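Local coordinates for protein 2',5'-phosphodiesterase 12 (Homo sapiens, PDB 4Z0V) that belongs to the endonuclease/exonuclease/phosphatase family and carries a magnesium ion in the model, its main domain built around two facing beta-sheets, at residues L125-V129 / Y173-V177; K372-G376 / L433-L437; G212-F216 / V265-S269. All coordinates share one frame; numbering follows the deposited sequence.

Contact 1 of 3, residues L125-V129 / Y173-V177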
loop_
_atom_site.group_PDB
_atom_site.type_symbol
_atom_site.label_atom_id
_atom_site.label_comp_id
_atom_site.label_asym_id
_atom_site.label_seq_id
_atom_site.Cartn_x
_atom_site.Cartn_y
_atom_site.Cartn_z
ATOM N N LEU A 125 -13.489 3.595 -14.580
ATOM C CA LEU A 125 -12.320 4.090 -13.853
ATOM C C LEU A 125 -11.661 3.041 -12.963
ATOM O O LEU A 125 -12.278 2.036 -12.586
ATOM C CB LEU A 125 -12.679 5.305 -12.967
ATOM C CG LEU A 125 -13.353 6.513 -13.643
ATOM C CD1 LEU A 125 -13.662 7.609 -12.613
ATOM C CD2 LEU A 125 -12.498 7.063 -14.753
ATOM N N ILE A 126 -10.388 3.307 -12.640
ATOM C CA ILE A 126 -9.606 2.527 -11.700
ATOM C C ILE A 126 -8.970 3.515 -10.755
ATOM O O ILE A 126 -7.995 4.176 -11.139
ATOM C CB ILE A 126 -8.530 1.602 -12.347
ATOM C CG1 ILE A 126 -9.083 0.755 -13.522
ATOM C CG2 ILE A 126 -7.843 0.721 -11.250
ATOM C CD1 ILE A 126 -7.904 0.076 -14.366
ATOM N N ARG A 127 -9.498 3.641 -9.538
ATOM C CA ARG A 127 -8.838 4.494 -8.552
ATOM C C ARG A 127 -7.642 3.701 -7.993
ATOM O O ARG A 127 -7.822 2.651 -7.371
ATOM C CB ARG A 127 -9.789 4.932 -7.434
ATOM C CG ARG A 127 -9.077 5.807 -6.401
ATOM C CD ARG A 127 -10.044 6.512 -5.491
ATOM N NE ARG A 127 -10.777 7.551 -6.223
ATOM C CZ ARG A 127 -12.037 7.904 -5.992
ATOM N NH1 ARG A 127 -12.730 7.321 -5.018
ATOM N NH2 ARG A 127 -12.615 8.836 -6.738
ATOM N N THR A 128 -6.442 4.251 -8.132
ATOM C CA THR A 128 -5.208 3.534 -7.783
ATOM C C THR A 128 -4.435 4.298 -6.731
ATOM O O THR A 128 -4.386 5.538 -6.762
ATOM C CB THR A 128 -4.377 3.355 -9.079
ATOM O OG1 THR A 128 -5.185 2.693 -10.052
ATOM C CG2 THR A 128 -3.124 2.511 -8.854
ATOM N N VAL A 129 -3.934 3.553 -5.715
ATOM C CA VAL A 129 -3.164 4.135 -4.611
ATOM C C VAL A 129 -1.796 3.483 -4.574
ATOM O O VAL A 129 -1.705 2.264 -4.748
ATOM C CB VAL A 129 -3.898 3.890 -3.248
ATOM C CG1 VAL A 129 -3.039 4.370 -2.058
ATOM C CG2 VAL A 129 -5.288 4.547 -3.224
ATOM N N TYR A 173 -10.221 6.549 0.833
ATOM C CA TYR A 173 -9.913 6.738 -0.592
ATOM C C TYR A 173 -10.889 6.016 -1.496
ATOM O O TYR A 173 -10.922 6.321 -2.687
ATOM C CB TYR A 173 -8.483 6.323 -0.940
ATOM C CG TYR A 173 -7.422 7.254 -0.385
ATOM C CD1 TYR A 173 -7.635 8.636 -0.316
ATOM C CD2 TYR A 173 -6.220 6.756 0.106
ATOM C CE1 TYR A 173 -6.650 9.497 0.172
ATOM C CE2 TYR A 173 -5.256 7.597 0.657
ATOM C CZ TYR A 173 -5.476 8.968 0.696
ATOM O OH TYR A 173 -4.493 9.794 1.185
ATOM N N ASN A 174 -11.683 5.042 -0.968
ATOM C CA ASN A 174 -12.664 4.298 -1.788
ATOM C C ASN A 174 -12.004 3.876 -3.110
ATOM O O ASN A 174 -12.492 4.171 -4.205
ATOM C CB ASN A 174 -13.916 5.208 -2.025
ATOM C CG ASN A 174 -14.715 5.395 -0.753
ATOM O OD1 ASN A 174 -15.087 4.416 -0.087
ATOM N ND2 ASN A 174 -15.005 6.651 -0.391
ATOM N N ALA A 175 -10.848 3.218 -2.990
ATOM C CA ALA A 175 -9.990 2.872 -4.107
ATOM C C ALA A 175 -10.288 1.489 -4.665
ATOM O O ALA A 175 -11.033 0.713 -4.060
ATOM C CB ALA A 175 -8.527 2.950 -3.654
ATOM N N ASP A 176 -9.722 1.206 -5.844
ATOM C CA ASP A 176 -9.923 -0.062 -6.554
ATOM C C ASP A 176 -8.695 -0.927 -6.532
ATOM O O ASP A 176 -8.816 -2.153 -6.595
ATOM C CB ASP A 176 -10.346 0.207 -8.011
ATOM C CG ASP A 176 -11.610 1.071 -8.070
ATOM O OD1 ASP A 176 -12.478 0.924 -7.167
ATOM O OD2 ASP A 176 -11.690 1.935 -8.958
ATOM N N VAL A 177 -7.523 -0.303 -6.581
ATOM C CA VAL A 177 -6.223 -0.983 -6.565
ATOM C C VAL A 177 -5.362 -0.242 -5.595
ATOM O O VAL A 177 -5.174 0.977 -5.735
ATOM C CB VAL A 177 -5.587 -1.041 -7.998
ATOM C CG1 VAL A 177 -4.146 -1.602 -7.946
ATOM C CG2 VAL A 177 -6.459 -1.874 -8.949
#
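Two successive backbone amides grip Arg-127 O: Asp-176 N at 2.8 Å, lying in the carbonyl plane on a lone pair, and Val-177 N at 3.1 Å, tilted slightly from that plane. The carboxylate of Asp-176 completes the exchange: Arg-127 N donates to Asp-176 OD2 at 2.8 Å, the acceptor being met from above the carboxylate plane (41° out of it). Arg-127 is thus held by both backbone polar atoms. Lys-221 and Arg-218 form salt bridges with the same carboxylate, which would probably favour its charged form. The Arg-127 side chain runs past Ala-175 and then bends at chi3 (-70°), bringing NH1 to the carbonyls of the loop that follows helix 159-172. There NH1 donates to Tyr-173 O at 3.1 Å and, more obliquely, to Asn-174 O at 3.3 Å, while NE turns to a salt bridge with Asp-436. Two residues further on, Val-129 N donates to Val-177 O at 2.9 Å. Apolar groups pack on both faces of the sheet: on that of Arg-127, Val-129 CG2 lies 3.6 Å from Ala-175 CB and approaches the Tyr-173 ring; on that of Thr-128, Ile-126 CG2 meets Val-177 CG2 at 3.7 Å. Thr-128 and Val-177 form the parallel bridge that starts the pairing of strands 125-132 and 177-184, with helix 159-172 between them in sequence, the pattern of a beta-alpha-beta crossover.

Contact 2 of 3, residues K372-G376 / L433-L437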
loop_
_atom_site.group_PDB
_atom_site.type_symbol
_atom_site.label_atom_id
_atom_site.label_comp_id
_atom_site.label_asym_id
_atom_site.label_seq_id
_atom_site.Cartn_x
_atom_site.Cartn_y
_atom_site.Cartn_z
ATOM N N LYS A 372 3.818 6.471 -18.109
ATOM C CA LYS A 372 3.698 7.843 -17.647
ATOM C C LYS A 372 3.538 7.799 -16.148
ATOM O O LYS A 372 2.837 6.916 -15.650
ATOM C CB LYS A 372 2.464 8.494 -18.303
ATOM C CG LYS A 372 2.123 9.897 -17.807
ATOM C CD LYS A 372 0.765 10.364 -18.331
ATOM C CE LYS A 372 0.386 11.689 -17.703
ATOM N NZ LYS A 372 -0.941 12.171 -18.164
ATOM N N SER A 373 4.182 8.722 -15.434
ATOM C CA SER A 373 3.951 8.847 -13.989
ATOM C C SER A 373 2.557 9.478 -13.839
ATOM O O SER A 373 2.349 10.652 -14.188
ATOM C CB SER A 373 5.036 9.712 -13.345
ATOM O OG SER A 373 4.671 9.911 -11.990
ATOM N N ALA A 374 1.575 8.693 -13.395
ATOM C CA ALA A 374 0.195 9.185 -13.287
ATOM C C ALA A 374 0.068 10.428 -12.400
ATOM O O ALA A 374 -0.683 11.340 -12.751
ATOM C CB ALA A 374 -0.722 8.070 -12.770
ATOM N N CYS A 375 0.792 10.494 -11.272
ATOM C CA CYS A 375 0.684 11.669 -10.401
ATOM C C CYS A 375 1.765 12.711 -10.685
ATOM O O CYS A 375 1.957 13.633 -9.888
ATOM C CB CYS A 375 0.682 11.250 -8.939
ATOM S SG CYS A 375 -0.638 10.090 -8.546
ATOM N N GLY A 376 2.442 12.556 -11.819
ATOM C CA GLY A 376 3.453 13.481 -12.276
ATOM C C GLY A 376 4.703 13.444 -11.444
ATOM O O GLY A 376 5.182 12.371 -11.071
ATOM N N LEU A 433 0.145 8.213 -2.867
ATOM C CA LEU A 433 -0.233 8.697 -4.211
ATOM C C LEU A 433 -1.569 8.128 -4.546
ATOM O O LEU A 433 -1.789 6.944 -4.334
ATOM C CB LEU A 433 0.771 8.283 -5.279
ATOM C CG LEU A 433 2.161 8.832 -5.174
ATOM C CD1 LEU A 433 2.968 8.297 -6.319
ATOM C CD2 LEU A 433 2.163 10.368 -5.177
ATOM N N VAL A 434 -2.504 8.960 -5.007
ATOM C CA VAL A 434 -3.859 8.491 -5.351
ATOM C C VAL A 434 -4.255 9.136 -6.661
ATOM O O VAL A 434 -4.150 10.362 -6.794
ATOM C CB VAL A 434 -4.899 8.831 -4.246
ATOM C CG1 VAL A 434 -6.249 8.132 -4.511
ATOM C CG2 VAL A 434 -4.382 8.500 -2.849
ATOM N N CYS A 435 -4.723 8.343 -7.628
ATOM C CA CYS A 435 -5.172 8.916 -8.907
ATOM C C CYS A 435 -6.292 8.082 -9.477
ATOM O O CYS A 435 -6.355 6.870 -9.233
ATOM C CB CYS A 435 -4.016 9.003 -9.888
ATOM S SG CYS A 435 -3.346 7.395 -10.327
ATOM N N ASP A 436 -7.168 8.713 -10.251
ATOM C CA ASP A 436 -8.235 7.988 -10.924
ATOM C C ASP A 436 -7.786 7.785 -12.349
ATOM O O ASP A 436 -7.402 8.763 -12.995
ATOM C CB ASP A 436 -9.547 8.764 -10.859
ATOM C CG ASP A 436 -10.113 8.873 -9.470
ATOM O OD1 ASP A 436 -9.587 8.192 -8.563
ATOM O OD2 ASP A 436 -11.112 9.593 -9.298
ATOM N N LEU A 437 -7.721 6.525 -12.787
ATOM C CA LEU A 437 -7.312 6.167 -14.147
ATOM C C LEU A 437 -8.529 5.808 -14.962
ATOM O O LEU A 437 -9.504 5.335 -14.402
ATOM C CB LEU A 437 -6.355 4.977 -14.100
ATOM C CG LEU A 437 -5.104 5.152 -13.232
ATOM C CD1 LEU A 437 -4.287 3.848 -13.228
ATOM C CD2 LEU A 437 -4.279 6.359 -13.711
#
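Cys-375 lays its sulfur across the backbone of strand 433-439, SG resting 3.8 Å from Cys-435 CB and 4.0 Å from Leu-433 CB. The sulfur is put there by a chi1 of -57°, which sets it opposite the carbonyl carbon and beside the backbone N. It therefore settles between two alternate residues of the strand and passes over the intervening peptide. Cys-375 CB extends the overlap to the branch end of Leu-433, with CD2 at 4.1 Å. The thiol of Cys-435 reaches to the neighbouring turn residue: its chi1 of 63° holds SG between the backbone N and the carbonyl carbon, where it meets Ala-374 CB at 3.6 Å. The two sulfurs are not joined as a disulfide, since Cys-375 SG and Cys-435 SG stay 4.2 Å apart.

The contact lies between the two sheets of the alpha/beta sandwich of the endonuclease/exonuclease/phosphatase family: strand 371-373 belongs to one sheet, strand 433-439 to the other, and no hydrogen bond crosses between these segments. The side chains that reach across from the first segment come from a type I beta turn, Ser-373 to Gly-376, that begins on the last residue of strand 371-373. The turn is closed by Gly-376 N on Ser-373 O and tied a second time by Ser-373 OG, which donates to a lone pair of Gly-376 O at 2.7 Å; the positive phi of Gly-376 suits a glycine. Ala-374 and Cys-375, its two central residues, both point toward the strand. Next to Ala-374, the side chain of Leu-437 bends closer at its end, so that CD2 comes to 4.1 Å from Ala-374 CB. Ile-394 of strand 387-397 packs on both Leu-433 and Cys-435, and Val-406 of strand 401-406 packs on Cys-375.

Contact 3 of 3, residues G212-F216 / V265-S269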
loop_
_atom_site.group_PDB
_atom_site.type_symbol
_atom_site.label_atom_id
_atom_site.label_comp_id
_atom_site.label_asym_id
_atom_site.label_seq_id
_atom_site.Cartn_x
_atom_site.Cartn_y
_atom_site.Cartn_z
ATOM N N GLY A 212 7.049 -6.277 3.837
ATOM C CA GLY A 212 7.052 -6.399 2.391
ATOM C C GLY A 212 5.964 -5.619 1.706
ATOM O O GLY A 212 5.571 -4.509 2.122
ATOM N N LEU A 213 5.492 -6.219 0.645
ATOM C CA LEU A 213 4.564 -5.591 -0.253
ATOM C C LEU A 213 3.178 -6.170 -0.133
ATOM O O LEU A 213 3.041 -7.383 0.017
ATOM C CB LEU A 213 5.047 -5.819 -1.692
ATOM C CG LEU A 213 6.492 -5.421 -2.074
ATOM C CD1 LEU A 213 6.745 -5.843 -3.535
ATOM C CD2 LEU A 213 6.705 -3.907 -1.923
ATOM N N ALA A 214 2.155 -5.314 -0.319
ATOM C CA ALA A 214 0.776 -5.806 -0.412
ATOM C C ALA A 214 0.049 -5.136 -1.570
ATOM O O ALA A 214 0.293 -3.958 -1.870
ATOM C CB ALA A 214 0.016 -5.569 0.887
ATOM N N THR A 215 -0.871 -5.886 -2.209
ATOM C CA THR A 215 -1.738 -5.326 -3.264
ATOM C C THR A 215 -3.154 -5.713 -2.886
ATOM O O THR A 215 -3.411 -6.882 -2.636
ATOM C CB THR A 215 -1.333 -5.815 -4.686
ATOM O OG1 THR A 215 -0.016 -5.353 -4.999
ATOM C CG2 THR A 215 -2.283 -5.305 -5.791
ATOM N N PHE A 216 -4.044 -4.740 -2.833
ATOM C CA PHE A 216 -5.469 -4.939 -2.538
ATOM C C PHE A 216 -6.278 -4.545 -3.755
ATOM O O PHE A 216 -5.896 -3.628 -4.455
ATOM C CB PHE A 216 -5.915 -4.132 -1.320
ATOM C CG PHE A 216 -5.438 -4.718 -0.018
ATOM C CD1 PHE A 216 -4.182 -4.381 0.503
ATOM C CD2 PHE A 216 -6.270 -5.554 0.733
ATOM C CE1 PHE A 216 -3.746 -4.920 1.718
ATOM C CE2 PHE A 216 -5.829 -6.101 1.947
ATOM C CZ PHE A 216 -4.563 -5.791 2.418
ATOM N N VAL A 265 12.107 -7.225 -3.789
ATOM C CA VAL A 265 11.113 -8.065 -4.415
ATOM C C VAL A 265 10.168 -7.226 -5.290
ATOM O O VAL A 265 10.060 -5.989 -5.171
ATOM C CB VAL A 265 10.316 -8.898 -3.351
ATOM C CG1 VAL A 265 11.236 -9.898 -2.616
ATOM C CG2 VAL A 265 9.597 -7.980 -2.355
ATOM N N LEU A 266 9.516 -7.938 -6.201
ATOM C CA LEU A 266 8.517 -7.414 -7.128
ATOM C C LEU A 266 7.265 -8.242 -7.002
ATOM O O LEU A 266 7.300 -9.460 -7.172
ATOM C CB LEU A 266 9.050 -7.500 -8.571
ATOM C CG LEU A 266 8.049 -7.026 -9.656
ATOM C CD1 LEU A 266 7.748 -5.522 -9.513
ATOM C CD2 LEU A 266 8.581 -7.336 -11.046
ATOM N N GLN A 267 6.165 -7.598 -6.713
ATOM C CA GLN A 267 4.885 -8.292 -6.592
ATOM C C GLN A 267 4.120 -8.052 -7.886
ATOM O O GLN A 267 4.061 -6.916 -8.380
ATOM C CB GLN A 267 4.161 -7.734 -5.367
ATOM C CG GLN A 267 2.746 -8.250 -5.138
ATOM C CD GLN A 267 2.219 -7.691 -3.829
ATOM O OE1 GLN A 267 2.131 -6.463 -3.637
ATOM N NE2 GLN A 267 1.924 -8.584 -2.892
ATOM N N VAL A 268 3.586 -9.113 -8.479
ATOM C CA VAL A 268 2.859 -8.971 -9.724
ATOM C C VAL A 268 1.567 -9.752 -9.584
ATOM O O VAL A 268 1.600 -10.956 -9.283
ATOM C CB VAL A 268 3.655 -9.407 -10.978
ATOM C CG1 VAL A 268 2.793 -9.285 -12.234
ATOM C CG2 VAL A 268 4.959 -8.611 -11.153
ATOM N N SER A 269 0.463 -9.081 -9.872
ATOM C CA SER A 269 -0.868 -9.700 -9.803
ATOM C C SER A 269 -1.641 -9.385 -11.072
ATOM O O SER A 269 -1.748 -8.212 -11.442
ATOM C CB SER A 269 -1.622 -9.160 -8.589
ATOM O OG SER A 269 -0.812 -9.180 -7.420
HETATM O O HOH W 1 0.485 -6.785 -7.357
#
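Strands 212-216 and 265-269 run nearly parallel, 14° apart in direction, yet their axes come no closer than 7.9 Å. That spacing rules out sheet pairing: the two lie face to face, one in each of the two mixed sheets, and side chains and a water occupy the gap. Leu-213 and Gln-267 stand opposite each other, their CA atoms 6.9 Å apart. Leu-213 and Thr-215 point across from one side, and Val-265, Gln-267 and Ser-269 from the other.

With CG of Gln-267 anti to the backbone N (chi1 175°) and the chain extended beyond it, its amide is carried up to the opposite strand. OE1 receives a hydrogen bond from Thr-215 OG1 at 2.8 Å, the hydroxyl standing well above the amide carbonyl plane (64° out of it), while NE2 makes a weak bond to Leu-213 O at 3.3 Å and another weak one to Val-204 O. The hydroxyl of Thr-215 also accepts from a water at 2.8 Å, and this water reaches Ser-269 OG at 2.7 Å, so a buried polar chain links three side chains and both sheets. Beside it, Leu-213 CD1 sits 3.8 Å from Val-265 CG2 and 3.7 Å from Gln-267 CB, the side chains of the two strands running alongside one another in opposite senses.

Asn-285 of strand 280-287 donates to Gln-267 OE1 as well, giving that oxygen a second bond, and its side chain touches both Leu-213 and Thr-215. On the outer face of strand 211-218, Ala-214 and Phe-216 pack against helix 185-198, whereas Leu-266 points away from that strand and packs beside Ile-230 and Thr-286 of the neighbouring strands of its own sheet, 222-231 and 280-287.

How the contacts relate
Contact 1 works within one sheet, whereas contacts 2 and 3 each join that sheet to the second one. Contacts 1 and 2, with centres about 11 Å apart, are directly coupled because strands 125-132 and 433-439 are neighbours: besides the Arg-127 to Asp-436 salt bridge, Ile-126 N probably hydrogen-bonds to Leu-437 O at 2.8 Å, and Thr-128 OG1 packs on Leu-437 CD1 at 3.5 Å. The centre of contact 3 is about 16 Å from that of contact 1, although their nearest atoms come to about 3 Å, and about 18 Å from that of contact 2, with nearest atoms about 11 Å apart. The Leu-213 side chain of contact 3 is about 11 Å from the bound magnesium ion.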